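PKS (Streptomyces albus, PDB 4OQJ) probably acts as a ketosynthase of an AT-less polyketide synthase, condensing acyl units carried on phosphopantetheine during oxazolomycin biosynthesis. Local coordinates at residues F55-V65 and A224-H232. Sequence-based numbering, arbitrary orientation.
Sequences FSDEELRAAGV and ADQGEGYLH
The short helix 57-62 packs against the bend at Gly227-Gly229, its Leu60 coming within 6.0 Å of Glu228 (CA to CA), and no hydrogen bond joins the two segments. Phe55, just ahead of the helix, lays its ring over the Gly227-Glu228 peptide. The carbonyl O of Gly227 sits 3.5 Å above the Phe55 ring plane, over its centre, while Phe55 CZ meets Gly227 CA at 3.6 Å. With CG anti to its own carbonyl carbon (chi1 -57°), the ring reaches across to this peptide, and Phe55 CE2 obliquely approaches the carbonyl O of the next one, Glu228 O, at 3.3 Å. One branch of Leu60 does the touching: CD2 lies 3.6 Å from Gly229 N, an amide that also makes a weak hydrogen bond to the hydroxyl of Tyr75. Beyond the C-terminal end of the helix, Val65 and the extended side chain of Glu228 slide past each other in opposite directions, Glu228 CG resting 3.9 Å from Val65 CG2 and also touching the Ala63 methyl. Ser56 and Glu59 form a capping box, and Gly64 closes a Schellman motif in which Val65 N bonds to Leu60 O. Strand 75-79, bonded to the backbones of Phe55 and Tyr230, lies between strands 53-54 and 230-231 in a small antiparallel sheet separate from the large mixed core sheet; the contact thus packs a capped helix on a type II turn, Asp225 to Glu228, in the N-terminal ketoacyl synthase region of this thiolase-like fold.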
loop_
_atom_site.group_PDB
_atom_site.type_symbol
_atom_site.label_atom_id
_atom_site.label_comp_id
_atom_site.label_asym_id
_atom_site.label_seq_id
_atom_site.Cartn_x
_atom_site.Cartn_y
_atom_site.Cartn_z
ATOM N N PHE A 55 -30.993 20.604 3.382
ATOM C CA PHE A 55 -31.464 20.360 4.745
ATOM C C PHE A 55 -32.362 21.496 5.216
ATOM O O PHE A 55 -32.027 22.671 5.049
ATOM C CB PHE A 55 -30.293 20.215 5.718
ATOM C CG PHE A 55 -29.311 19.139 5.350
ATOM C CD1 PHE A 55 -29.700 17.816 5.288
ATOM C CD2 PHE A 55 -27.984 19.460 5.103
ATOM C CE1 PHE A 55 -28.782 16.824 4.968
ATOM C CE2 PHE A 55 -27.060 18.470 4.783
ATOM C CZ PHE A 55 -27.467 17.156 4.719
ATOM N N SER A 56 -33.497 21.139 5.812
ATOM C CA SER A 56 -34.379 22.124 6.428
ATOM C C SER A 56 -33.747 22.586 7.724
ATOM O O SER A 56 -32.914 21.879 8.297
ATOM C CB SER A 56 -35.755 21.524 6.704
ATOM O OG SER A 56 -35.635 20.471 7.650
ATOM N N ASP A 57 -34.143 23.763 8.191
ATOM C CA ASP A 57 -33.719 24.242 9.502
ATOM C C ASP A 57 -34.108 23.251 10.595
ATOM O O ASP A 57 -33.340 23.030 11.531
ATOM C CB ASP A 57 -34.325 25.617 9.811
ATOM C CG ASP A 57 -33.670 26.736 9.025
ATOM O OD1 ASP A 57 -32.538 26.537 8.536
ATOM O OD2 ASP A 57 -34.286 27.818 8.907
ATOM N N GLU A 58 -35.291 22.652 10.477
ATOM C CA GLU A 58 -35.724 21.644 11.442
ATOM C C GLU A 58 -34.742 20.471 11.501
ATOM O O GLU A 58 -34.335 20.047 12.584
ATOM C CB GLU A 58 -37.122 21.119 11.105
ATOM C CG GLU A 58 -37.623 20.064 12.094
ATOM C CD GLU A 58 -38.876 19.349 11.629
ATOM O OE1 GLU A 58 -39.393 19.678 10.539
ATOM O OE2 GLU A 58 -39.352 18.463 12.367
ATOM N N GLU A 59 -34.376 19.942 10.337
ATOM C CA GLU A 59 -33.428 18.827 10.268
ATOM C C GLU A 59 -32.081 19.205 10.854
ATOM O O GLU A 59 -31.451 18.402 11.536
ATOM C CB GLU A 59 -33.243 18.362 8.821
ATOM C CG GLU A 59 -34.480 17.685 8.245
ATOM C CD GLU A 59 -34.482 17.615 6.725
ATOM O OE1 GLU A 59 -33.913 18.516 6.060
ATOM O OE2 GLU A 59 -35.068 16.646 6.195
ATOM N N LEU A 60 -31.633 20.428 10.584
ATOM C CA LEU A 60 -30.346 20.876 11.095
ATOM C C LEU A 60 -30.402 21.013 12.621
ATOM O O LEU A 60 -29.459 20.649 13.325
ATOM C CB LEU A 60 -29.940 22.193 10.433
ATOM C CG LEU A 60 -29.612 22.035 8.943
ATOM C CD1 LEU A 60 -29.577 23.380 8.237
ATOM C CD2 LEU A 60 -28.293 21.294 8.752
ATOM N N ARG A 61 -31.516 21.511 13.133
ATOM C CA ARG A 61 -31.681 21.630 14.576
ATOM C C ARG A 61 -31.700 20.257 15.226
ATOM O O ARG A 61 -31.036 20.041 16.235
ATOM C CB ARG A 61 -32.950 22.404 14.905
ATOM C CG ARG A 61 -32.772 23.897 14.695
ATOM C CD ARG A 61 -34.075 24.649 14.631
ATOM N NE ARG A 61 -33.814 26.084 14.553
ATOM C CZ ARG A 61 -34.545 26.956 13.866
ATOM N NH1 ARG A 61 -35.614 26.568 13.185
ATOM N NH2 ARG A 61 -34.199 28.231 13.868
ATOM N N ALA A 62 -32.450 19.335 14.631
ATOM C CA ALA A 62 -32.483 17.948 15.084
ATOM C C ALA A 62 -31.078 17.381 15.175
ATOM O O ALA A 62 -30.773 16.601 16.072
ATOM C CB ALA A 62 -33.328 17.099 14.147
ATOM N N ALA A 63 -30.224 17.791 14.244
ATOM C CA ALA A 63 -28.856 17.302 14.179
ATOM C C ALA A 63 -27.926 18.064 15.123
ATOM O O ALA A 63 -26.706 17.883 15.083
ATOM C CB ALA A 63 -28.340 17.396 12.752
ATOM N N GLY A 64 -28.500 18.928 15.955
ATOM C CA GLY A 64 -27.730 19.664 16.943
ATOM C C GLY A 64 -26.872 20.791 16.390
ATOM O O GLY A 64 -25.882 21.184 17.011
ATOM N N VAL A 65 -27.237 21.323 15.230
ATOM C CA VAL A 65 -26.522 22.469 14.682
ATOM C C VAL A 65 -26.887 23.701 15.490
ATOM O O VAL A 65 -28.066 24.003 15.682
ATOM C CB VAL A 65 -26.842 22.697 13.187
ATOM C CG1 VAL A 65 -26.184 23.974 12.675
ATOM C CG2 VAL A 65 -26.386 21.499 12.358
ATOM N N ALA A 224 -18.865 11.158 10.350
ATOM C CA ALA A 224 -19.764 10.766 11.424
ATOM C C ALA A 224 -20.857 11.812 11.613
ATOM O O ALA A 224 -21.901 11.504 12.172
ATOM C CB ALA A 224 -18.999 10.553 12.726
ATOM N N ASP A 225 -20.627 13.041 11.153
ATOM C CA ASP A 225 -21.642 14.090 11.284
ATOM C C ASP A 225 -22.260 14.491 9.937
ATOM O O ASP A 225 -22.665 15.646 9.746
ATOM C CB ASP A 225 -21.062 15.328 11.992
ATOM C CG ASP A 225 -19.883 15.943 11.253
ATOM O OD1 ASP A 225 -19.643 15.587 10.076
ATOM O OD2 ASP A 225 -19.188 16.790 11.857
ATOM N N GLN A 226 -22.363 13.548 9.007
ATOM C CA GLN A 226 -23.083 13.846 7.772
ATOM C C GLN A 226 -24.517 14.149 8.190
ATOM O O GLN A 226 -24.971 13.696 9.247
ATOM C CB GLN A 226 -23.011 12.693 6.749
ATOM C CG GLN A 226 -23.605 11.377 7.210
ATOM C CD GLN A 226 -23.817 10.368 6.074
ATOM O OE1 GLN A 226 -23.480 10.616 4.914
ATOM N NE2 GLN A 226 -24.391 9.228 6.413
ATOM N N GLY A 227 -25.217 14.934 7.383
ATOM C CA GLY A 227 -26.573 15.339 7.709
ATOM C C GLY A 227 -26.613 16.766 8.211
ATOM O O GLY A 227 -27.683 17.329 8.426
ATOM N N GLU A 228 -25.431 17.340 8.410
ATOM C CA GLU A 228 -25.290 18.748 8.744
ATOM C C GLU A 228 -24.793 19.502 7.516
ATOM O O GLU A 228 -24.270 18.903 6.570
ATOM C CB GLU A 228 -24.316 18.938 9.909
ATOM C CG GLU A 228 -24.696 18.186 11.168
ATOM C CD GLU A 228 -23.707 18.410 12.295
ATOM O OE1 GLU A 228 -22.786 19.235 12.124
ATOM O OE2 GLU A 228 -23.851 17.760 13.352
ATOM N N GLY A 229 -24.944 20.819 7.537
ATOM C CA GLY A 229 -24.408 21.646 6.474
ATOM C C GLY A 229 -22.950 21.938 6.755
ATOM O O GLY A 229 -22.328 21.233 7.540
ATOM N N TYR A 230 -22.414 22.990 6.143
ATOM C CA TYR A 230 -21.039 23.400 6.396
ATOM C C TYR A 230 -20.899 24.896 6.219
ATOM O O TYR A 230 -21.677 25.531 5.498
ATOM C CB TYR A 230 -20.073 22.676 5.467
ATOM C CG TYR A 230 -20.309 22.952 3.997
ATOM C CD1 TYR A 230 -21.241 22.232 3.288
ATOM C CD2 TYR A 230 -19.585 23.924 3.319
ATOM C CE1 TYR A 230 -21.459 22.468 1.961
ATOM C CE2 TYR A 230 -19.799 24.164 1.980
ATOM C CZ TYR A 230 -20.736 23.430 1.308
ATOM O OH TYR A 230 -20.981 23.647 -0.025
ATOM N N LEU A 231 -19.908 25.461 6.898
ATOM C CA LEU A 231 -19.637 26.882 6.795
ATOM C C LEU A 231 -18.686 27.098 5.628
ATOM O O LEU A 231 -17.714 26.351 5.451
ATOM C CB LEU A 231 -19.050 27.414 8.097
ATOM C CG LEU A 231 -19.135 28.918 8.325
ATOM C CD1 LEU A 231 -20.575 29.380 8.444
ATOM C CD2 LEU A 231 -18.358 29.284 9.575
ATOM N N HIS A 232 -18.993 28.092 4.805
ATOM C CA HIS A 232 -18.174 28.372 3.643
ATOM C C HIS A 232 -16.986 29.226 4.077
ATOM O O HIS A 232 -17.169 30.228 4.775
ATOM C CB HIS A 232 -18.987 29.077 2.551
ATOM C CG HIS A 232 -18.175 29.436 1.348
ATOM N ND1 HIS A 232 -17.794 30.731 1.061
ATOM C CD2 HIS A 232 -17.645 28.664 0.372
ATOM C CE1 HIS A 232 -17.075 30.740 -0.047
ATOM N NE2 HIS A 232 -16.970 29.497 -0.486
#